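Local structure of pseudopodium-enriched atypical kinase 1 (Homo sapiens, 6BHC) at residues Asp81-Ser93 against Ser144-Leu156. The protein is a pseudokinase with a protein kinase fold and an unusual catalytic cleft, which forms dimers and probably serves in signalling as a scaffold rather than an active enzyme. The protein carries 1 engineered substitution. Sequence-based numbering, arbitrary orientation.
Sequences DPLNNYAVKICKS and SHVVVITREVPCL
Y86 lies alongside R151 at one end of an antiparallel strand pair, 85-91 with 143-150. Its CB does not point at strand 143-150, but CG anti to the carbonyl carbon (chi1 -71°) brings the ring nearer. CD1 meets I149 CG2 at 3.8 Å. CE1 comes 4.0 Å from R151 NE. The side chains point the same way, ring and guanidinium planes 52° apart. OH makes a weak hydrogen bond to D81 OD2. R151 NE and NH1 lie 4.0 Å from OH, unbonded to it; NH1 bonds D45 O. D81 OD2 also takes a straight bond from N84 ND2 (2.6 Å). With an alanine here the ring and hydroxyl are gone, and I149 and R151 would probably lose a packing surface, leaving D81 OD2 with N84.

Backbone bonds join A87 to T150 and K89 to V148 in both directions. V88 CG1 packs on V147 CG1 at 3.6 Å. K89 runs extended past V148 to a salt bridge with D70 and a hydrogen bond to Q118; by its place in the fold it is probably the beta3 (VAIK) lysine. The strands correspond to beta3 and beta5 of the kinase N-lobe: 71-78 flanks 85-91, 123-128 flanks 143-150, and V88 and I149 touch F57 of strand 57-59.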
ATOM      1  N   ASP A  81      -4.452 -11.256 -34.248  1.00 65.24           N
ATOM      2  CA  ASP A  81      -3.922 -11.086 -32.900  1.00 57.25           C
ATOM      3  C   ASP A  81      -4.034 -12.422 -32.174  1.00 53.65           C
ATOM      4  O   ASP A  81      -4.912 -12.596 -31.318  1.00 55.96           O
ATOM      5  CB  ASP A  81      -4.676  -9.985 -32.153  1.00 57.65           C
ATOM      6  CG  ASP A  81      -4.055  -9.657 -30.810  1.00 63.56           C
ATOM      7  OD1 ASP A  81      -2.825  -9.822 -30.664  1.00 70.76           O
ATOM      8  OD2 ASP A  81      -4.797  -9.228 -29.901  1.00 55.58           O
ATOM      9  N   PRO A  82      -3.163 -13.385 -32.483  1.00 48.30           N
ATOM     10  CA  PRO A  82      -3.423 -14.783 -32.113  1.00 47.57           C
ATOM     11  C   PRO A  82      -3.138 -15.142 -30.664  1.00 52.20           C
ATOM     12  O   PRO A  82      -3.400 -16.286 -30.276  1.00 48.76           O
ATOM     13  CB  PRO A  82      -2.490 -15.556 -33.058  1.00 57.27           C
ATOM     14  CG  PRO A  82      -1.345 -14.630 -33.272  1.00 57.72           C
ATOM     15  CD  PRO A  82      -1.921 -13.237 -33.265  1.00 55.43           C
ATOM     16  N   LEU A  83      -2.621 -14.228 -29.847  1.00 54.83           N
ATOM     17  CA  LEU A  83      -2.218 -14.565 -28.488  1.00 56.92           C
ATOM     18  C   LEU A  83      -3.088 -13.928 -27.414  1.00 51.11           C
ATOM     19  O   LEU A  83      -2.875 -14.197 -26.228  1.00 52.15           O
ATOM     20  CB  LEU A  83      -0.752 -14.177 -28.261  1.00 47.29           C
ATOM     21  CG  LEU A  83       0.252 -14.834 -29.209  1.00 62.35           C
ATOM     22  CD1 LEU A  83       1.679 -14.512 -28.792  1.00 55.07           C
ATOM     23  CD2 LEU A  83       0.030 -16.339 -29.273  1.00 62.38           C
ATOM     24  N   ASN A  84      -4.060 -13.103 -27.786  1.00 52.66           N
ATOM     25  CA  ASN A  84      -4.938 -12.460 -26.819  1.00 50.99           C
ATOM     26  C   ASN A  84      -6.262 -13.208 -26.706  1.00 47.93           C
ATOM     27  O   ASN A  84      -6.658 -13.964 -27.596  1.00 57.83           O
ATOM     28  CB  ASN A  84      -5.186 -10.997 -27.196  1.00 52.21           C
ATOM     29  CG  ASN A  84      -4.084 -10.078 -26.705  1.00 62.18           C
ATOM     30  OD1 ASN A  84      -3.664 -10.158 -25.551  1.00 67.01           O
ATOM     31  ND2 ASN A  84      -3.604  -9.206 -27.584  1.00 67.09           N
ATOM     32  N   ASN A  85      -6.944 -12.982 -25.586  1.00 44.09           N
ATOM     33  CA  ASN A  85      -8.179 -13.692 -25.289  1.00 47.37           C
ATOM     34  C   ASN A  85      -9.331 -13.125 -26.107  1.00 40.31           C
ATOM     35  O   ASN A  85      -9.579 -11.915 -26.097  1.00 37.34           O
ATOM     36  CB  ASN A  85      -8.499 -13.605 -23.798  1.00 59.98           C
ATOM     37  CG  ASN A  85      -7.469 -14.309 -22.941  1.00 69.51           C
ATOM     38  OD1 ASN A  85      -6.856 -15.286 -23.367  1.00 77.34           O
ATOM     39  ND2 ASN A  85      -7.270 -13.812 -21.727  1.00 70.73           N
ATOM     40  N   TYR A  86     -10.029 -14.004 -26.819  1.00 38.71           N
ATOM     41  CA  TYR A  86     -11.230 -13.639 -27.552  1.00 44.15           C
ATOM     42  C   TYR A  86     -12.249 -14.755 -27.410  1.00 40.63           C
ATOM     43  O   TYR A  86     -11.887 -15.934 -27.360  1.00 35.70           O
ATOM     44  CB  TYR A  86     -10.939 -13.385 -29.039  1.00 35.16           C
ATOM     45  CG  TYR A  86     -10.169 -12.113 -29.320  1.00 39.75           C
ATOM     46  CD1 TYR A  86     -10.822 -10.891 -29.430  1.00 39.04           C
ATOM     47  CD2 TYR A  86      -8.791 -12.136 -29.490  1.00 41.31           C
ATOM     48  CE1 TYR A  86     -10.121  -9.726 -29.692  1.00 41.04           C
ATOM     49  CE2 TYR A  86      -8.083 -10.977 -29.754  1.00 43.95           C
ATOM     50  CZ  TYR A  86      -8.752  -9.776 -29.854  1.00 44.34           C
ATOM     51  OH  TYR A  86      -8.049  -8.623 -30.116  1.00 47.08           O
ATOM     52  N   ALA A  87     -13.522 -14.376 -27.340  1.00 32.06           N
ATOM     53  CA  ALA A  87     -14.626 -15.322 -27.281  1.00 31.76           C
ATOM     54  C   ALA A  87     -15.585 -15.030 -28.424  1.00 39.21           C
ATOM     55  O   ALA A  87     -15.912 -13.867 -28.683  1.00 34.32           O
ATOM     56  CB  ALA A  87     -15.353 -15.240 -25.937  1.00 30.45           C
ATOM     57  N   VAL A  88     -16.020 -16.082 -29.109  1.00 32.93           N
ATOM     58  CA  VAL A  88     -16.965 -15.976 -30.214  1.00 36.18           C
ATOM     59  C   VAL A  88     -18.360 -16.243 -29.667  1.00 40.89           C
ATOM     60  O   VAL A  88     -18.635 -17.330 -29.144  1.00 43.16           O
ATOM     61  CB  VAL A  88     -16.616 -16.951 -31.348  1.00 39.57           C
ATOM     62  CG1 VAL A  88     -17.752 -17.023 -32.348  1.00 36.25           C
ATOM     63  CG2 VAL A  88     -15.326 -16.524 -32.031  1.00 41.77           C
ATOM     64  N   LYS A  89     -19.238 -15.251 -29.779  1.00 37.74           N
ATOM     65  CA  LYS A  89     -20.605 -15.343 -29.278  1.00 37.78           C
ATOM     66  C   LYS A  89     -21.542 -15.543 -30.465  1.00 33.19           C
ATOM     67  O   LYS A  89     -21.719 -14.635 -31.283  1.00 33.73           O
ATOM     68  CB  LYS A  89     -20.968 -14.088 -28.484  1.00 31.18           C
ATOM     69  CG  LYS A  89     -22.369 -14.091 -27.908  1.00 32.60           C
ATOM     70  CD  LYS A  89     -22.691 -12.776 -27.209  1.00 33.82           C
ATOM     71  CE  LYS A  89     -24.107 -12.781 -26.653  1.00 37.98           C
ATOM     72  NZ  LYS A  89     -24.432 -11.523 -25.923  1.00 31.43           N
ATOM     73  N   ILE A  90     -22.136 -16.728 -30.557  1.00 37.48           N
ATOM     74  CA  ILE A  90     -23.031 -17.088 -31.652  1.00 38.58           C
ATOM     75  C   ILE A  90     -24.459 -17.010 -31.127  1.00 34.87           C
ATOM     76  O   ILE A  90     -24.905 -17.885 -30.377  1.00 34.84           O
ATOM     77  CB  ILE A  90     -22.716 -18.483 -32.207  1.00 36.58           C
ATOM     78  CG1 ILE A  90     -21.219 -18.627 -32.485  1.00 35.99           C
ATOM     79  CG2 ILE A  90     -23.513 -18.739 -33.478  1.00 37.21           C
ATOM     80  CD1 ILE A  90     -20.820 -20.011 -32.955  1.00 44.31           C
ATOM     81  N   CYS A  91     -25.186 -15.974 -31.534  1.00 35.49           N
ATOM     82  CA  CYS A  91     -26.499 -15.686 -30.979  1.00 42.83           C
ATOM     83  C   CYS A  91     -27.557 -16.635 -31.541  1.00 45.32           C
ATOM     84  O   CYS A  91     -27.398 -17.228 -32.612  1.00 47.98           O
ATOM     85  CB  CYS A  91     -26.877 -14.232 -31.256  1.00 42.02           C
ATOM     86  SG  CYS A  91     -25.666 -13.046 -30.619  1.00 44.99           S
ATOM     87  N   LYS A  92     -28.655 -16.772 -30.797  1.00 49.96           N
ATOM     88  CA  LYS A  92     -29.689 -17.730 -31.172  1.00 57.18           C
ATOM     89  C   LYS A  92     -30.653 -17.168 -32.210  1.00 72.97           C
ATOM     90  O   LYS A  92     -31.258 -17.935 -32.967  1.00 74.44           O
ATOM     91  CB  LYS A  92     -30.456 -18.184 -29.931  1.00 52.79           C
ATOM     92  CG  LYS A  92     -29.600 -18.923 -28.910  1.00 55.93           C
ATOM     93  CD  LYS A  92     -30.413 -19.343 -27.696  1.00 57.29           C
ATOM     94  CE  LYS A  92     -29.559 -20.112 -26.695  1.00 59.54           C
ATOM     95  NZ  LYS A  92     -30.342 -20.500 -25.483  1.00 60.68           N
ATOM     96  N   SER A  93     -30.811 -15.851 -32.265  1.00 78.46           N
ATOM     97  CA  SER A  93     -31.734 -15.230 -33.213  1.00 89.70           C
ATOM     98  C   SER A  93     -31.217 -13.875 -33.687  1.00 92.99           C
ATOM     99  O   SER A  93     -31.542 -13.422 -34.782  1.00 94.92           O
ATOM    100  CB  SER A  93     -33.120 -15.074 -32.584  1.00 92.40           C
ATOM    101  OG  SER A  93     -33.691 -16.338 -32.288  1.00 95.17           O
ATOM    102  N   SER A 144     -27.151 -18.813 -41.547  1.00 69.68           N
ATOM    103  CA  SER A 144     -26.434 -17.607 -41.165  1.00 60.63           C
ATOM    104  C   SER A 144     -26.882 -17.143 -39.787  1.00 62.81           C
ATOM    105  O   SER A 144     -28.078 -17.123 -39.483  1.00 66.45           O
ATOM    106  CB  SER A 144     -26.661 -16.496 -42.193  1.00 65.78           C
ATOM    107  OG  SER A 144     -25.971 -15.316 -41.825  1.00 69.06           O
ATOM    108  N   HIS A 145     -25.912 -16.771 -38.955  1.00 51.46           N
ATOM    109  CA  HIS A 145     -26.174 -16.331 -37.595  1.00 45.52           C
ATOM    110  C   HIS A 145     -25.385 -15.063 -37.304  1.00 46.85           C
ATOM    111  O   HIS A 145     -24.385 -14.760 -37.960  1.00 44.64           O
ATOM    112  CB  HIS A 145     -25.811 -17.415 -36.569  1.00 45.34           C
ATOM    113  CG  HIS A 145     -26.689 -18.626 -36.633  1.00 50.23           C
ATOM    114  ND1 HIS A 145     -27.701 -18.858 -35.728  1.00 51.44           N
ATOM    115  CD2 HIS A 145     -26.707 -19.670 -37.495  1.00 55.99           C
ATOM    116  CE1 HIS A 145     -28.307 -19.994 -36.029  1.00 53.95           C
ATOM    117  NE2 HIS A 145     -27.722 -20.506 -37.097  1.00 55.14           N
ATOM    118  N   VAL A 146     -25.851 -14.323 -36.302  1.00 45.46           N
ATOM    119  CA  VAL A 146     -25.144 -13.139 -35.827  1.00 43.73           C
ATOM    120  C   VAL A 146     -24.026 -13.590 -34.896  1.00 41.50           C
ATOM    121  O   VAL A 146     -24.275 -14.262 -33.890  1.00 38.05           O
ATOM    122  CB  VAL A 146     -26.098 -12.169 -35.115  1.00 40.24           C
ATOM    123  CG1 VAL A 146     -25.328 -10.969 -34.580  1.00 29.68           C
ATOM    124  CG2 VAL A 146     -27.204 -11.724 -36.058  1.00 48.56           C
ATOM    125  N   VAL A 147     -22.793 -13.226 -35.231  1.00 41.02           N
ATOM    126  CA  VAL A 147     -21.616 -13.587 -34.450  1.00 39.95           C
ATOM    127  C   VAL A 147     -21.075 -12.329 -33.791  1.00 31.55           C
ATOM    128  O   VAL A 147     -20.811 -11.330 -34.470  1.00 34.42           O
ATOM    129  CB  VAL A 147     -20.543 -14.258 -35.323  1.00 45.49           C
ATOM    130  CG1 VAL A 147     -19.289 -14.524 -34.507  1.00 36.12           C
ATOM    131  CG2 VAL A 147     -21.081 -15.550 -35.924  1.00 33.28           C
ATOM    132  N   VAL A 148     -20.911 -12.376 -32.473  1.00 27.65           N
ATOM    133  CA  VAL A 148     -20.400 -11.258 -31.692  1.00 28.41           C
ATOM    134  C   VAL A 148     -19.072 -11.672 -31.073  1.00 32.95           C
ATOM    135  O   VAL A 148     -18.911 -12.818 -30.639  1.00 35.35           O
ATOM    136  CB  VAL A 148     -21.407 -10.821 -30.607  1.00 26.94           C
ATOM    137  CG1 VAL A 148     -20.910  -9.587 -29.871  1.00 24.16           C
ATOM    138  CG2 VAL A 148     -22.774 -10.566 -31.228  1.00 29.72           C
ATOM    139  N   ILE A 149     -18.120 -10.743 -31.045  1.00 26.71           N
ATOM    140  CA  ILE A 149     -16.794 -10.979 -30.486  1.00 30.37           C
ATOM    141  C   ILE A 149     -16.666 -10.170 -29.202  1.00 31.44           C
ATOM    142  O   ILE A 149     -17.044  -8.992 -29.163  1.00 43.80           O
ATOM    143  CB  ILE A 149     -15.685 -10.605 -31.485  1.00 31.12           C
ATOM    144  CG1 ILE A 149     -15.946 -11.265 -32.841  1.00 31.85           C
ATOM    145  CG2 ILE A 149     -14.321 -11.015 -30.953  1.00 29.22           C
ATOM    146  CD1 ILE A 149     -16.034 -12.774 -32.775  1.00 40.49           C
ATOM    147  N   THR A 150     -16.138 -10.801 -28.155  1.00 29.35           N
ATOM    148  CA  THR A 150     -15.922 -10.139 -26.877  1.00 38.72           C
ATOM    149  C   THR A 150     -14.558 -10.529 -26.329  1.00 38.38           C
ATOM    150  O   THR A 150     -14.054 -11.624 -26.596  1.00 37.03           O
ATOM    151  CB  THR A 150     -17.020 -10.487 -25.857  1.00 38.95           C
ATOM    152  OG1 THR A 150     -16.712  -9.883 -24.594  1.00 37.35           O
ATOM    153  CG2 THR A 150     -17.135 -11.995 -25.680  1.00 35.24           C
ATOM    154  N   ARG A 151     -13.958  -9.617 -25.561  1.00 39.19           N
ATOM    155  CA  ARG A 151     -12.649  -9.858 -24.969  1.00 39.16           C
ATOM    156  C   ARG A 151     -12.724 -10.475 -23.579  1.00 39.23           C
ATOM    157  O   ARG A 151     -11.722 -11.022 -23.106  1.00 47.32           O
ATOM    158  CB  ARG A 151     -11.846  -8.554 -24.902  1.00 25.10           C
ATOM    159  CG  ARG A 151     -11.466  -7.989 -26.264  1.00 33.16           C
ATOM    160  CD  ARG A 151     -10.506  -6.813 -26.138  1.00 32.33           C
ATOM    161  NE  ARG A 151      -9.962  -6.414 -27.434  1.00 46.05           N
ATOM    162  CZ  ARG A 151     -10.450  -5.429 -28.182  1.00 46.78           C
ATOM    163  NH1 ARG A 151      -9.889  -5.140 -29.349  1.00 45.56           N
ATOM    164  NH2 ARG A 151     -11.496  -4.729 -27.763  1.00 50.42           N
ATOM    165  N   GLU A 152     -13.877 -10.400 -22.916  1.00 28.22           N
ATOM    166  CA  GLU A 152     -14.072 -11.025 -21.607  1.00 30.07           C
ATOM    167  C   GLU A 152     -14.666 -12.407 -21.840  1.00 31.98           C
ATOM    168  O   GLU A 152     -15.856 -12.544 -22.136  1.00 34.57           O
ATOM    169  CB  GLU A 152     -14.970 -10.169 -20.720  1.00 40.76           C
ATOM    170  CG  GLU A 152     -14.370  -8.826 -20.314  1.00 48.80           C
ATOM    171  CD  GLU A 152     -14.426  -7.792 -21.424  1.00 46.91           C
ATOM    172  OE1 GLU A 152     -15.301  -7.910 -22.308  1.00 44.45           O
ATOM    173  OE2 GLU A 152     -13.591  -6.862 -21.414  1.00 47.49           O
ATOM    174  N   VAL A 153     -13.836 -13.437 -21.709  1.00 33.11           N
ATOM    175  CA  VAL A 153     -14.236 -14.806 -22.023  1.00 30.85           C
ATOM    176  C   VAL A 153     -15.058 -15.386 -20.880  1.00 27.91           C
ATOM    177  O   VAL A 153     -14.561 -15.485 -19.748  1.00 32.21           O
ATOM    178  CB  VAL A 153     -13.012 -15.686 -22.315  1.00 26.31           C
ATOM    179  CG1 VAL A 153     -13.438 -17.132 -22.503  1.00 27.36           C
ATOM    180  CG2 VAL A 153     -12.278 -15.178 -23.545  1.00 29.30           C
ATOM    181  N   PRO A 154     -16.306 -15.782 -21.119  1.00 31.24           N
ATOM    182  CA  PRO A 154     -17.092 -16.422 -20.060  1.00 34.47           C
ATOM    183  C   PRO A 154     -16.731 -17.891 -19.906  1.00 34.32           C
ATOM    184  O   PRO A 154     -16.563 -18.621 -20.885  1.00 39.99           O
ATOM    185  CB  PRO A 154     -18.536 -16.253 -20.544  1.00 33.10           C
ATOM    186  CG  PRO A 154     -18.417 -16.232 -22.025  1.00 32.77           C
ATOM    187  CD  PRO A 154     -17.101 -15.562 -22.341  1.00 28.72           C
ATOM    188  N   CYS A 155     -16.610 -18.318 -18.649  1.00 25.51           N
ATOM    189  CA  CYS A 155     -16.321 -19.708 -18.328  1.00 37.92           C
ATOM    190  C   CYS A 155     -17.565 -20.498 -17.950  1.00 35.84           C
ATOM    191  O   CYS A 155     -17.571 -21.723 -18.107  1.00 36.16           O
ATOM    192  CB  CYS A 155     -15.307 -19.786 -17.182  1.00 40.25           C
ATOM    193  SG  CYS A 155     -13.827 -18.787 -17.446  1.00 66.63           S
ATOM    194  N   LEU A 156     -18.604 -19.822 -17.469  1.00 39.97           N
ATOM    195  CA  LEU A 156     -19.862 -20.440 -17.070  1.00 34.35           C
ATOM    196  C   LEU A 156     -20.840 -19.319 -16.741  1.00 28.62           C
ATOM    197  O   LEU A 156     -20.472 -18.142 -16.702  1.00 28.09           O
ATOM    198  CB  LEU A 156     -19.686 -21.382 -15.873  1.00 33.66           C
ATOM    199  CG  LEU A 156     -19.418 -20.765 -14.498  1.00 38.56           C
ATOM    200  CD1 LEU A 156     -19.755 -21.762 -13.401  1.00 35.95           C
ATOM    201  CD2 LEU A 156     -17.974 -20.301 -14.361  1.00 36.88           C
TER